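Local coordinates for SEC-C motif domain protein (Psychrobacter arcticus, PDB 2I9W) that is of unknown function but binds two zinc ions through cysteines and carries an NTF2-like middle domain with a cystatin-like fold followed by a SEC-C motif, at residues 97-102 against 127-132; 167-170 against 175-178; 31-36 against 57-62. All blocks are in the same frame, centred on the assembly; numbering follows the deposited sequence. Where two conformers were deposited one is given.

Contact 1 (97-102 against 127-132); sequences DWAGLE and DGLQAH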
loop_
_atom_site.group_PDB
_atom_site.type_symbol
_atom_site.label_atom_id
_atom_site.label_comp_id
_atom_site.label_asym_id
_atom_site.label_seq_id
_atom_site.Cartn_x
_atom_site.Cartn_y
_atom_site.Cartn_z
ATOM N N ASP A 97 -16.474 4.213 -4.925
ATOM C CA ASP A 97 -16.400 5.470 -5.659
ATOM C C ASP A 97 -15.328 6.344 -5.020
ATOM O O ASP A 97 -15.604 7.290 -4.309
ATOM C CB ASP A 97 -17.771 6.147 -5.680
ATOM C CG ASP A 97 -17.879 7.252 -6.724
ATOM O OD1 ASP A 97 -16.846 7.731 -7.258
ATOM O OD2 ASP A 97 -19.026 7.667 -6.974
ATOM N N TRP A 98 -14.075 6.034 -5.330
ATOM C CA TRP A 98 -12.930 6.717 -4.729
ATOM C C TRP A 98 -12.935 8.235 -5.009
ATOM O O TRP A 98 -13.273 8.688 -6.115
ATOM C CB TRP A 98 -11.652 6.076 -5.248
ATOM C CG TRP A 98 -11.541 4.604 -4.955
ATOM C CD1 TRP A 98 -11.720 3.556 -5.847
ATOM C CD2 TRP A 98 -11.274 4.005 -3.687
ATOM N NE1 TRP A 98 -11.575 2.345 -5.190
ATOM C CE2 TRP A 98 -11.285 2.598 -3.872
ATOM C CE3 TRP A 98 -11.029 4.519 -2.404
ATOM C CZ2 TRP A 98 -11.059 1.721 -2.838
ATOM C CZ3 TRP A 98 -10.781 3.634 -1.374
ATOM C CH2 TRP A 98 -10.804 2.246 -1.602
ATOM N N ALA A 99 -12.576 9.027 -4.008
ATOM C CA ALA A 99 -12.608 10.492 -4.103
ATOM C C ALA A 99 -11.355 11.205 -3.623
ATOM O O ALA A 99 -11.339 12.438 -3.569
ATOM C CB ALA A 99 -13.822 11.042 -3.328
ATOM N N GLY A 100 -10.302 10.468 -3.306
ATOM C CA GLY A 100 -9.056 11.080 -2.915
ATOM C C GLY A 100 -8.343 10.444 -1.729
ATOM O O GLY A 100 -8.860 9.553 -1.059
ATOM N N LEU A 101 -7.160 10.966 -1.462
ATOM C CA LEU A 101 -6.224 10.519 -0.431
ATOM C C LEU A 101 -5.623 11.687 0.334
ATOM O O LEU A 101 -5.194 12.679 -0.267
ATOM C CB LEU A 101 -5.084 9.697 -1.062
ATOM C CG LEU A 101 -4.040 9.138 -0.075
ATOM C CD1 LEU A 101 -4.710 8.051 0.814
ATOM C CD2 LEU A 101 -2.746 8.641 -0.821
ATOM N N GLU A 102 -5.630 11.574 1.656
ATOM C CA GLU A 102 -4.927 12.490 2.533
ATOM C C GLU A 102 -3.965 11.689 3.398
ATOM O O GLU A 102 -4.388 10.876 4.227
ATOM C CB GLU A 102 -5.928 13.204 3.419
ATOM C CG GLU A 102 -5.298 14.113 4.449
ATOM C CD GLU A 102 -6.321 14.801 5.367
ATOM O OE1 GLU A 102 -7.530 14.434 5.365
ATOM O OE2 GLU A 102 -5.899 15.742 6.061
ATOM N N ASP A 127 -24.946 9.130 0.642
ATOM C CA ASP A 127 -24.949 10.032 1.787
ATOM C C ASP A 127 -23.968 11.232 1.686
ATOM O O ASP A 127 -24.228 12.281 2.299
ATOM C CB ASP A 127 -24.712 9.235 3.082
ATOM C CG ASP A 127 -25.413 7.881 3.075
ATOM O OD1 ASP A 127 -24.929 6.978 2.354
ATOM O OD2 ASP A 127 -26.440 7.721 3.781
ATOM N N GLY A 128 -22.865 11.098 0.942
ATOM C CA GLY A 128 -21.956 12.230 0.723
ATOM C C GLY A 128 -20.504 11.771 0.714
ATOM O O GLY A 128 -20.255 10.590 0.528
ATOM N N LEU A 129 -19.564 12.691 0.911
ATOM C CA LEU A 129 -18.136 12.334 0.946
ATOM C C LEU A 129 -17.793 11.739 2.304
ATOM O O LEU A 129 -18.024 12.377 3.331
ATOM C CB LEU A 129 -17.229 13.548 0.685
ATOM C CG LEU A 129 -16.020 13.320 -0.203
ATOM C CD1 LEU A 129 -16.512 13.069 -1.632
ATOM C CD2 LEU A 129 -15.060 14.503 -0.179
ATOM N N GLN A 130 -17.253 10.519 2.285
ATOM C CA GLN A 130 -16.859 9.733 3.472
ATOM C C GLN A 130 -15.363 9.401 3.401
ATOM O O GLN A 130 -14.757 9.494 2.331
ATOM C CB GLN A 130 -17.646 8.420 3.492
ATOM C CG GLN A 130 -19.178 8.576 3.340
ATOM C CD GLN A 130 -19.922 8.641 4.669
ATOM O OE1 GLN A 130 -19.402 8.228 5.695
ATOM N NE2 GLN A 130 -21.154 9.126 4.641
ATOM N N ALA A 131 -14.773 9.017 4.525
ATOM C CA ALA A 131 -13.368 8.630 4.544
ATOM C C ALA A 131 -13.124 7.430 5.413
ATOM O O ALA A 131 -13.807 7.264 6.428
ATOM C CB ALA A 131 -12.465 9.820 5.018
ATOM N N HIS A 132 -12.231 6.561 4.961
ATOM C CA HIS A 132 -11.645 5.478 5.745
ATOM C C HIS A 132 -10.413 6.034 6.411
ATOM O O HIS A 132 -9.466 6.373 5.704
ATOM C CB HIS A 132 -11.131 4.358 4.847
ATOM C CG HIS A 132 -12.189 3.634 4.090
ATOM N ND1 HIS A 132 -13.077 2.774 4.696
ATOM C CD2 HIS A 132 -12.464 3.586 2.764
ATOM C CE1 HIS A 132 -13.882 2.259 3.782
ATOM N NE2 HIS A 132 -13.526 2.729 2.599
#
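Ala99 and Leu129 meet through single methyl groups, CB of the alanine lying 3.8 Å from CD1 of the leucine. No hydrogen bond joins the two segments. Strand 114-125 runs between them, so this is a touch between second neighbours in the sheet, with CA of Ala99 and CA of Leu129 7.7 Å apart. The alanine CB is directed at the leucine, whereas Leu129 has to reach across with its branch. Its chi1 of -139° lies some 40° from the anti position, and this turn carries CD1 toward the alanine. Leu129 is exposed and also touches a crystal neighbour.

On the other face of the sheet, Trp98 and His132 make a looser approach, CZ3 of the indole being 4.5 Å from CD2 of the imidazole, with the rings oblique to each other. Each ring is placed by a second shell. Trp98 gives its NE1 proton to Ala93 O and packs edge-to-face with Trp92, while His132 is stacked on Phe123 of the intervening strand.

The backbone beneath is irregular: Ala99 and Gly100 both bond to Tyr122, consistent with a beta bulge. Gly100 has phi 137°, at which a CB would be jammed against the preceding carbonyl oxygen.

In the NTF2-like domain this contact belongs to the surface of the antiparallel sheet. Strand 97-107 forms one outer edge, strand 114-125 bridges it to strand 128-142, and helix 53-66 packs against Trp98 and Leu101, while the loop residue Pro15 touches Leu129.

Contact 2 (167-170 against 175-178); sequences PCIC and KFKR. With ZN (zinc ion), chain C.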
loop_
_atom_site.group_PDB
_atom_site.type_symbol
_atom_site.label_atom_id
_atom_site.label_comp_id
_atom_site.label_asym_id
_atom_site.label_seq_id
_atom_site.Cartn_x
_atom_site.Cartn_y
_atom_site.Cartn_z
ATOM N N PRO A 167 9.860 -18.119 14.039
ATOM C CA PRO A 167 10.350 -17.010 13.245
ATOM C C PRO A 167 9.254 -16.256 12.475
ATOM O O PRO A 167 8.291 -16.852 11.967
ATOM C CB PRO A 167 11.332 -17.685 12.263
ATOM C CG PRO A 167 11.767 -18.896 12.948
ATOM C CD PRO A 167 10.539 -19.368 13.675
ATOM N N CYS A 168 9.449 -14.961 12.356
ATOM C CA CYS A 168 8.433 -14.114 11.795
ATOM C C CYS A 168 8.175 -14.486 10.336
ATOM O O CYS A 168 9.095 -14.878 9.603
ATOM C CB CYS A 168 8.828 -12.644 11.874
ATOM S SG CYS A 168 7.449 -11.607 11.559
ATOM N N ILE A 169 6.909 -14.354 9.942
ATOM C CA ILE A 169 6.456 -14.572 8.588
ATOM C C ILE A 169 7.116 -13.651 7.560
ATOM O O ILE A 169 7.069 -13.967 6.388
ATOM C CB ILE A 169 4.913 -14.473 8.458
ATOM C CG1 ILE A 169 4.371 -13.108 8.949
ATOM C CG2 ILE A 169 4.292 -15.621 9.236
ATOM C CD1 ILE A 169 2.839 -12.910 8.767
ATOM N N CYS A 170 7.707 -12.544 7.995
ATOM C CA CYS A 170 8.456 -11.663 7.070
ATOM C C CYS A 170 9.824 -12.178 6.725
ATOM O O CYS A 170 10.450 -11.687 5.787
ATOM C CB CYS A 170 8.607 -10.246 7.618
ATOM S SG CYS A 170 9.796 -10.037 8.892
ATOM N N LYS A 175 11.421 -13.531 16.448
ATOM C CA LYS A 175 10.162 -14.178 16.783
ATOM C C LYS A 175 9.010 -13.336 16.245
ATOM O O LYS A 175 9.022 -12.118 16.387
ATOM C CB LYS A 175 10.015 -14.307 18.303
ATOM C CG LYS A 175 11.104 -15.116 18.987
ATOM C CD LYS A 175 11.027 -14.911 20.517
ATOM C CE LYS A 175 12.207 -15.504 21.265
ATOM N NZ LYS A 175 12.069 -15.327 22.746
ATOM N N PHE A 176 7.987 -13.978 15.697
ATOM C CA PHE A 176 6.797 -13.270 15.235
ATOM C C PHE A 176 6.319 -12.216 16.265
ATOM O O PHE A 176 6.077 -11.068 15.925
ATOM C CB PHE A 176 5.686 -14.297 14.906
ATOM C CG PHE A 176 4.408 -13.687 14.410
ATOM C CD1 PHE A 176 4.369 -13.047 13.158
ATOM C CD2 PHE A 176 3.237 -13.751 15.178
ATOM C CE1 PHE A 176 3.182 -12.473 12.702
ATOM C CE2 PHE A 176 2.053 -13.175 14.724
ATOM C CZ PHE A 176 2.017 -12.563 13.486
ATOM N N LYS A 177 6.204 -12.628 17.526
ATOM C CA LYS A 177 5.756 -11.760 18.602
ATOM C C LYS A 177 6.666 -10.540 18.902
ATOM O O LYS A 177 6.217 -9.562 19.516
ATOM C CB LYS A 177 5.523 -12.603 19.873
ATOM C CG LYS A 177 6.758 -13.165 20.494
ATOM C CD LYS A 177 6.438 -14.051 21.708
ATOM C CE LYS A 177 5.959 -13.237 22.916
ATOM N NZ LYS A 177 5.599 -14.147 24.064
ATOM N N ARG A 178 7.919 -10.579 18.448
ATOM C CA ARG A 178 8.885 -9.467 18.613
ATOM C C ARG A 178 9.145 -8.786 17.266
ATOM O O ARG A 178 10.167 -8.064 17.080
ATOM C CB ARG A 178 10.205 -9.972 19.200
ATOM C CG ARG A 178 10.172 -10.218 20.707
ATOM C CD ARG A 178 10.297 -8.922 21.553
ATOM N NE ARG A 178 11.634 -8.304 21.524
ATOM C CZ ARG A 178 11.960 -7.185 22.180
ATOM N NH1 ARG A 178 11.058 -6.546 22.929
ATOM N NH2 ARG A 178 13.187 -6.677 22.080
HETATM ZN ZN ZN C . 8.385 -9.641 10.752
#
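Phe176 lies alongside Cys168 and Ile169, and its side chain can be followed outward past both. CB sits 4.2 Å from CA of Cys168. With CG anti to the backbone N (chi1 -180°), the ring then extends past the cysteine, and CD1 comes within 3.8 Å of Cys168 SG. The sulfur stands at the ring edge, 5.1 Å from the centroid of the Phe176 ring and 75° off its normal, a sulfur-aromatic contact. One atom farther, CE1 meets the end of Ile169, with CD1 of that isoleucine 4.0 Å away and the two side chains at a slant.

The same sulfur is a zinc ligand, Cys168 SG to the zinc ion being 2.3 Å, so the aromatic edge flanks the metal site directly. Cys170 SG is a second ligand, and Cys179 and Cys180 complete the four-cysteine site of the SEC-C motif. A weak but straight bond from Cys170 N also reaches Cys168 SG (3.7 Å).

A single backbone bridge pairs Pro167 with Lys175, and backbone hydrogen bonds of Cys168 with Glu174 and of Phe176 with Gln166 flank this bridge. The whole zinc site follows strand 149-153 in the chain; Phe176 rests on Val162 and Gln164, and Ile169 on Leu77, just before helix 78-81.

Contact 3 (31-36 against 57-62); sequences QPYHDG and MRTRYS
His34 links its own helix to helix 53-66 by giving its NE2 proton to the backbone carbonyl of Thr59. This hydrogen bond, the one polar link between the segments, is nearly straight and of ordinary length: NE2 of His34 lies 2.9 Å from O of Thr59, with 175° at the hydrogen. The oxygen is almost exactly in the imidazole plane, while the donor is tilted somewhat out of the carbonyl plane. CG of the histidine is anti to its own carbonyl carbon (chi1 -68°), which sends the ring across to helix 53-66 with its NE2 edge leading. Behind it, ND1 is hydrogen-bonded with the hydroxyl of Tyr26, so both ring nitrogens are engaged and the rotation of the imidazole is fixed. Tyr71 packs edge-to-face with the same ring and is also hydrogen-bonded, through its hydroxyl, with Thr59 OG1, which has Leu56 O as a further partner.

The remaining contacts are apolar. Ser62 CB sits at the edge of the imidazole, 3.7 Å from CE1 of His34. Thr59 turns its methyl to the other helix, with CG2 3.8 Å from CB of Tyr33 and 4.0 Å from CG of Tyr33; the two side chains cross at about a right angle. Replacing His34 with a leucine would probably leave Thr59 O and the Tyr26 hydroxyl each without this buried partner.

The segment axes come within 9.9 Å and cross at -78°. Helix 31-39, directly after the zinc ligands Cys29 and Cys30, is thereby joined to helix 53-66 of the NTF2-like domain. The latter helix packs on strands 97-107 and 114-125 with residues such as the selenomethionine Met57, and Ser62 lies beside Cys30 and Cys11 of the N-terminal zinc site.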
loop_
_atom_site.group_PDB
_atom_site.type_symbol
_atom_site.label_atom_id
_atom_site.label_comp_id
_atom_site.label_asym_id
_atom_site.label_seq_id
_atom_site.Cartn_x
_atom_site.Cartn_y
_atom_site.Cartn_z
ATOM N N GLN A 31 2.513 5.662 -11.930
ATOM C CA GLN A 31 2.499 4.740 -13.070
ATOM C C GLN A 31 3.817 3.955 -13.210
ATOM O O GLN A 31 3.789 2.782 -13.455
ATOM C CB GLN A 31 2.159 5.465 -14.374
ATOM C CG GLN A 31 2.016 4.513 -15.509
ATOM C CD GLN A 31 1.607 5.210 -16.788
ATOM O OE1 GLN A 31 1.424 6.425 -16.831
ATOM N NE2 GLN A 31 1.453 4.434 -17.829
ATOM N N PRO A 32 4.990 4.608 -13.036
ATOM C CA PRO A 32 6.231 3.823 -13.126
ATOM C C PRO A 32 6.332 2.598 -12.177
ATOM O O PRO A 32 6.942 1.578 -12.519
ATOM C CB PRO A 32 7.322 4.869 -12.801
ATOM C CG PRO A 32 6.687 6.171 -13.172
ATOM C CD PRO A 32 5.251 6.037 -12.787
ATOM N N TYR A 33 5.722 2.725 -11.005
ATOM C CA TYR A 33 5.767 1.719 -9.979
ATOM C C TYR A 33 4.813 0.621 -10.375
ATOM O O TYR A 33 5.131 -0.545 -10.238
ATOM C CB TYR A 33 5.453 2.347 -8.607
ATOM C CG TYR A 33 6.505 3.350 -8.276
ATOM C CD1 TYR A 33 7.722 2.939 -7.751
ATOM C CD2 TYR A 33 6.349 4.676 -8.588
ATOM C CE1 TYR A 33 8.725 3.829 -7.518
ATOM C CE2 TYR A 33 7.368 5.588 -8.392
ATOM C CZ TYR A 33 8.559 5.145 -7.856
ATOM O OH TYR A 33 9.587 6.021 -7.605
ATOM N N HIS A 34 3.619 0.977 -10.825
ATOM C CA HIS A 34 2.668 -0.058 -11.223
ATOM C C HIS A 34 3.296 -0.839 -12.418
ATOM O O HIS A 34 3.375 -2.058 -12.432
ATOM C CB HIS A 34 1.360 0.553 -11.668
ATOM C CG HIS A 34 0.588 1.207 -10.566
ATOM N ND1 HIS A 34 -0.389 2.154 -10.790
ATOM C CD2 HIS A 34 0.716 1.115 -9.229
ATOM C CE1 HIS A 34 -0.883 2.543 -9.628
ATOM N NE2 HIS A 34 -0.225 1.922 -8.663
ATOM N N ASP A 35 3.738 -0.101 -13.420
ATOM C CA ASP A 35 4.306 -0.747 -14.626
ATOM C C ASP A 35 5.546 -1.580 -14.302
ATOM O O ASP A 35 5.795 -2.622 -14.913
ATOM C CB ASP A 35 4.604 0.335 -15.677
ATOM C CG ASP A 35 3.343 0.889 -16.332
ATOM O OD1 ASP A 35 2.223 0.386 -16.075
ATOM O OD2 ASP A 35 3.471 1.860 -17.105
ATOM N N GLY A 36 6.322 -1.110 -13.338
ATOM C CA GLY A 36 7.569 -1.745 -12.946
ATOM C C GLY A 36 7.387 -3.129 -12.363
ATOM O O GLY A 36 8.079 -4.068 -12.752
HETATM N N MSE A 57 2.263 3.157 0.050
HETATM C CA MSE A 57 0.871 3.327 0.384
HETATM C C MSE A 57 0.154 4.121 -0.718
HETATM O O MSE A 57 -0.965 3.783 -1.123
HETATM C CB MSE A 57 0.801 4.003 1.754
HETATM C CG MSE A 57 -0.568 4.171 2.347
HETATM SE SE MSE A 57 -1.541 5.655 1.574
HETATM C CE MSE A 57 -0.134 6.975 1.436
ATOM N N ARG A 58 0.797 5.198 -1.199
ATOM C CA ARG A 58 0.225 6.001 -2.298
ATOM C C ARG A 58 0.023 5.170 -3.540
ATOM O O ARG A 58 -1.041 5.213 -4.173
ATOM C CB ARG A 58 1.119 7.192 -2.636
ATOM C CG ARG A 58 1.010 8.286 -1.640
ATOM C CD ARG A 58 2.106 9.314 -1.851
ATOM N NE ARG A 58 1.990 10.452 -0.944
ATOM C CZ ARG A 58 1.133 11.465 -1.091
ATOM N NH1 ARG A 58 0.270 11.521 -2.109
ATOM N NH2 ARG A 58 1.146 12.447 -0.199
ATOM N N THR A 59 1.052 4.416 -3.910
ATOM C CA THR A 59 0.928 3.522 -5.100
ATOM C C THR A 59 -0.177 2.483 -4.912
ATOM O O THR A 59 -0.847 2.133 -5.873
ATOM C CB THR A 59 2.282 2.822 -5.496
ATOM O OG1 THR A 59 2.695 1.918 -4.435
ATOM C CG2 THR A 59 3.366 3.880 -5.825
ATOM N N ARG A 60 -0.367 1.979 -3.697
ATOM C CA ARG A 60 -1.483 1.037 -3.469
ATOM C C ARG A 60 -2.866 1.696 -3.640
ATOM O O ARG A 60 -3.743 1.173 -4.283
ATOM C CB ARG A 60 -1.332 0.323 -2.127
ATOM C CG ARG A 60 -0.111 -0.620 -2.009
ATOM C CD ARG A 60 0.020 -1.160 -0.561
ATOM N NE ARG A 60 -1.229 -1.756 -0.040
ATOM C CZ ARG A 60 -1.656 -2.991 -0.284
ATOM N NH1 ARG A 60 -0.938 -3.816 -1.041
ATOM N NH2 ARG A 60 -2.808 -3.398 0.246
ATOM N N TYR A 61 -3.037 2.867 -3.037
ATOM C CA TYR A 61 -4.254 3.655 -3.221
ATOM C C TYR A 61 -4.568 3.862 -4.719
ATOM O O TYR A 61 -5.664 3.607 -5.181
ATOM C CB TYR A 61 -4.125 5.015 -2.515
ATOM C CG TYR A 61 -5.301 5.873 -2.857
ATOM C CD1 TYR A 61 -6.495 5.689 -2.231
ATOM C CD2 TYR A 61 -5.219 6.821 -3.869
ATOM C CE1 TYR A 61 -7.639 6.429 -2.587
ATOM C CE2 TYR A 61 -6.326 7.558 -4.250
ATOM C CZ TYR A 61 -7.555 7.353 -3.603
ATOM O OH TYR A 61 -8.670 8.094 -3.945
ATOM N N SER A 62 -3.564 4.287 -5.470
ATOM C CA SER A 62 -3.736 4.510 -6.926
ATOM C C SER A 62 -4.072 3.199 -7.648
ATOM O O SER A 62 -4.847 3.207 -8.610
ATOM C CB SER A 62 -2.456 5.122 -7.495
ATOM O OG SER A 62 -2.275 6.385 -6.899
#

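Overall arrangement
Contact 3 is the most central of the three, its centre about 9 Å from that of the chain. Contacts 1 and 3 touch, although their centres are 19 Å apart: Tyr61 OH probably hydrogen-bonds Gly100 O at 3.2 Å and packs against Trp98 CB at 3.8 Å, coupling helix 53-66 to the edge strand. Contact 3 adjoins the N-terminal zinc site, the side chain of Ser62 lying about 4 Å from the ion, whereas that of Trp98 in contact 1 is about 13 Å away. Contact 2 stands apart at the second zinc, its nearest atoms about 14 Å from contact 3 and 23 Å from contact 1, on the opposite side of the chain's centre from both.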